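Local coordinates for protein molybdopterin synthase catalytic subunit (Helicobacter pylori, PDB 3RPF) that probably converts precursor Z into molybdopterin by inserting two sulfur atoms, supplied by the small subunit MoaD, to form the dithiolene group, at residues L49-Y54 and A119-Y124. Numbering follows the deposited sequence.
Sequences LSFDIY and APIWKY. With EDO (1,2-ethanediol), chain G.
Ser-50 faces Tyr-124 and Asp-52 faces Trp-122 as hydrogen-bonded pairs of an antiparallel ladder joining strand 48-53 to strand 121-127, the two inner strands of a four-stranded sheet. Each pair exchanges two backbone bonds; the straightest, Trp-122 N to Asp-52 O, has an N-H...O angle of 170°. Beyond the last pair, Tyr-54 N reaches Pro-120 O at 3.2 Å, just before helix 55-71 starts. Pro-120 is the centre of an inverse gamma turn leading out of helix 101-118.

On the sheet face of Phe-51, Ile-53, Ile-121 and Lys-123 the contact is mainly apolar. Phe-51 CD1 lies 3.9 Å from Ile-121 CG2. The aliphatic part of Lys-123 runs alongside Phe-51: CG, anti to the backbone N (chi1 170°), sits 4.1 Å from Phe-51 CE1. Lys-123 CD touches Leu-49 CD1 at 3.8 Å.

On the other face the indole of Trp-122 turns its benzo edge to Tyr-54 N, 3.6 Å from CZ3. Trp-122 CE3 also lies 3.5 Å from Asp-52 O, and NE1 bonds to Pro-69 O of the MoaD chain. Tyr-54 OH is hydrogen-bonded to Asp-49 OD1 of the same MoaD chain. Tyr-124 brings its ring edge to Ser-50 O, CD2 at 3.4 Å. A weak hydrogen bond from Tyr-124 OH to Asp-52 OD2 is doubtful, because the hydroxyl position is uncertain. Arg-131 forms a salt bridge with Asp-52 OD1 and a cation-pi contact with Tyr-124.

The ladder thus sets Lys-123 and Tyr-124, both substrate-binding by similarity, on opposite faces; a sulfate, probably from the crystallisation liquor, lies about 5 Å from the Lys-123 side chain. MoaD is met from both faces, through Phe-51 on its Gly-74 and through Trp-122, consistent with a sheet serving both substrate binding and sulfur-carrier docking.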
# COMPACT_ATOMS: atom_id res chain seq x y z
N LEU A 49 -5.11 -18.83 12.74
CA LEU A 49 -5.41 -19.45 11.47
C LEU A 49 -4.31 -20.44 11.13
O LEU A 49 -3.23 -20.41 11.73
CB LEU A 49 -5.52 -18.41 10.36
CG LEU A 49 -6.48 -17.23 10.50
CD1 LEU A 49 -6.23 -16.21 9.39
CD2 LEU A 49 -7.94 -17.67 10.50
N SER A 50 -4.58 -21.30 10.15
CA SER A 50 -3.57 -22.23 9.67
C SER A 50 -3.65 -22.27 8.15
O SER A 50 -4.73 -22.11 7.57
CB SER A 50 -3.77 -23.62 10.25
OG SER A 50 -2.66 -24.44 9.95
N PHE A 51 -2.50 -22.44 7.49
CA PHE A 51 -2.48 -22.41 6.03
C PHE A 51 -1.85 -23.66 5.41
O PHE A 51 -0.85 -24.18 5.93
CB PHE A 51 -1.74 -21.16 5.55
CG PHE A 51 -2.37 -19.85 6.00
CD1 PHE A 51 -3.36 -19.24 5.24
CD2 PHE A 51 -1.95 -19.24 7.16
CE1 PHE A 51 -3.94 -18.03 5.65
CE2 PHE A 51 -2.52 -18.02 7.58
CZ PHE A 51 -3.51 -17.42 6.82
N ASP A 52 -2.44 -24.16 4.33
CA ASP A 52 -1.76 -25.10 3.43
C ASP A 52 -1.38 -24.36 2.14
O ASP A 52 -2.14 -23.50 1.67
CB ASP A 52 -2.65 -26.28 3.07
CG ASP A 52 -2.92 -27.21 4.23
OD1 ASP A 52 -2.13 -27.23 5.21
OD2 ASP A 52 -3.93 -27.94 4.17
N ILE A 53 -0.23 -24.71 1.57
CA ILE A 53 0.24 -24.06 0.34
C ILE A 53 0.64 -25.07 -0.73
O ILE A 53 1.38 -26.02 -0.45
CB ILE A 53 1.44 -23.15 0.62
CG1 ILE A 53 1.06 -22.02 1.60
CG2 ILE A 53 1.97 -22.55 -0.68
CD1 ILE A 53 2.18 -21.05 1.87
N TYR A 54 0.15 -24.88 -1.96
CA TYR A 54 0.64 -25.69 -3.11
C TYR A 54 1.92 -25.00 -3.60
O TYR A 54 1.86 -24.07 -4.40
CB TYR A 54 -0.41 -25.71 -4.22
CG TYR A 54 -0.14 -26.62 -5.42
CD1 TYR A 54 -1.15 -26.89 -6.34
CD2 TYR A 54 1.10 -27.20 -5.63
CE1 TYR A 54 -0.94 -27.69 -7.43
CE2 TYR A 54 1.33 -28.02 -6.74
CZ TYR A 54 0.31 -28.26 -7.63
OH TYR A 54 0.51 -29.07 -8.73
N ALA A 119 -4.09 -17.20 -5.65
CA ALA A 119 -2.92 -17.87 -5.09
C ALA A 119 -3.42 -19.18 -4.52
O ALA A 119 -4.44 -19.21 -3.84
CB ALA A 119 -2.26 -17.03 -4.01
N PRO A 120 -2.72 -20.27 -4.85
CA PRO A 120 -3.12 -21.61 -4.39
C PRO A 120 -2.75 -21.77 -2.92
O PRO A 120 -1.72 -22.35 -2.60
CB PRO A 120 -2.30 -22.54 -5.27
CG PRO A 120 -1.04 -21.73 -5.59
CD PRO A 120 -1.50 -20.29 -5.67
N ILE A 121 -3.58 -21.19 -2.05
CA ILE A 121 -3.38 -21.26 -0.61
C ILE A 121 -4.72 -21.51 0.07
O ILE A 121 -5.73 -20.93 -0.33
CB ILE A 121 -2.78 -19.95 -0.06
CG1 ILE A 121 -1.40 -19.68 -0.68
CG2 ILE A 121 -2.71 -20.00 1.46
CD1 ILE A 121 -0.77 -18.33 -0.24
N TRP A 122 -4.74 -22.39 1.08
CA TRP A 122 -5.99 -22.76 1.76
C TRP A 122 -5.96 -22.37 3.23
O TRP A 122 -4.97 -22.61 3.93
CB TRP A 122 -6.28 -24.26 1.59
CG TRP A 122 -6.48 -24.61 0.16
CD1 TRP A 122 -7.64 -24.56 -0.55
CD2 TRP A 122 -5.46 -24.98 -0.77
NE1 TRP A 122 -7.41 -24.89 -1.86
CE2 TRP A 122 -6.08 -25.15 -2.02
CE3 TRP A 122 -4.08 -25.18 -0.67
CZ2 TRP A 122 -5.36 -25.53 -3.16
CZ3 TRP A 122 -3.38 -25.56 -1.79
CH2 TRP A 122 -4.02 -25.73 -3.02
N LYS A 123 -7.04 -21.76 3.68
CA LYS A 123 -7.09 -21.19 5.02
C LYS A 123 -8.04 -21.97 5.91
O LYS A 123 -9.13 -22.35 5.47
CB LYS A 123 -7.53 -19.72 4.97
CG LYS A 123 -7.83 -19.11 6.32
CD LYS A 123 -7.84 -17.57 6.27
CE LYS A 123 -9.12 -17.05 5.64
NZ LYS A 123 -9.12 -15.55 5.55
N TYR A 124 -7.63 -22.16 7.16
CA TYR A 124 -8.45 -22.82 8.17
C TYR A 124 -8.49 -21.96 9.43
O TYR A 124 -7.47 -21.38 9.83
CB TYR A 124 -7.82 -24.16 8.55
CG TYR A 124 -7.56 -25.10 7.39
CD1 TYR A 124 -8.41 -26.17 7.14
CD2 TYR A 124 -6.45 -24.92 6.57
CE1 TYR A 124 -8.16 -27.05 6.08
CE2 TYR A 124 -6.20 -25.80 5.51
CZ TYR A 124 -7.05 -26.85 5.27
OH TYR A 124 -6.80 -27.71 4.22
C1 EDO G . 4.21 -28.47 -1.97
O1 EDO G . 2.80 -28.24 -2.02
C2 EDO G . 4.64 -29.14 -3.27
O2 EDO G . 4.21 -28.32 -4.37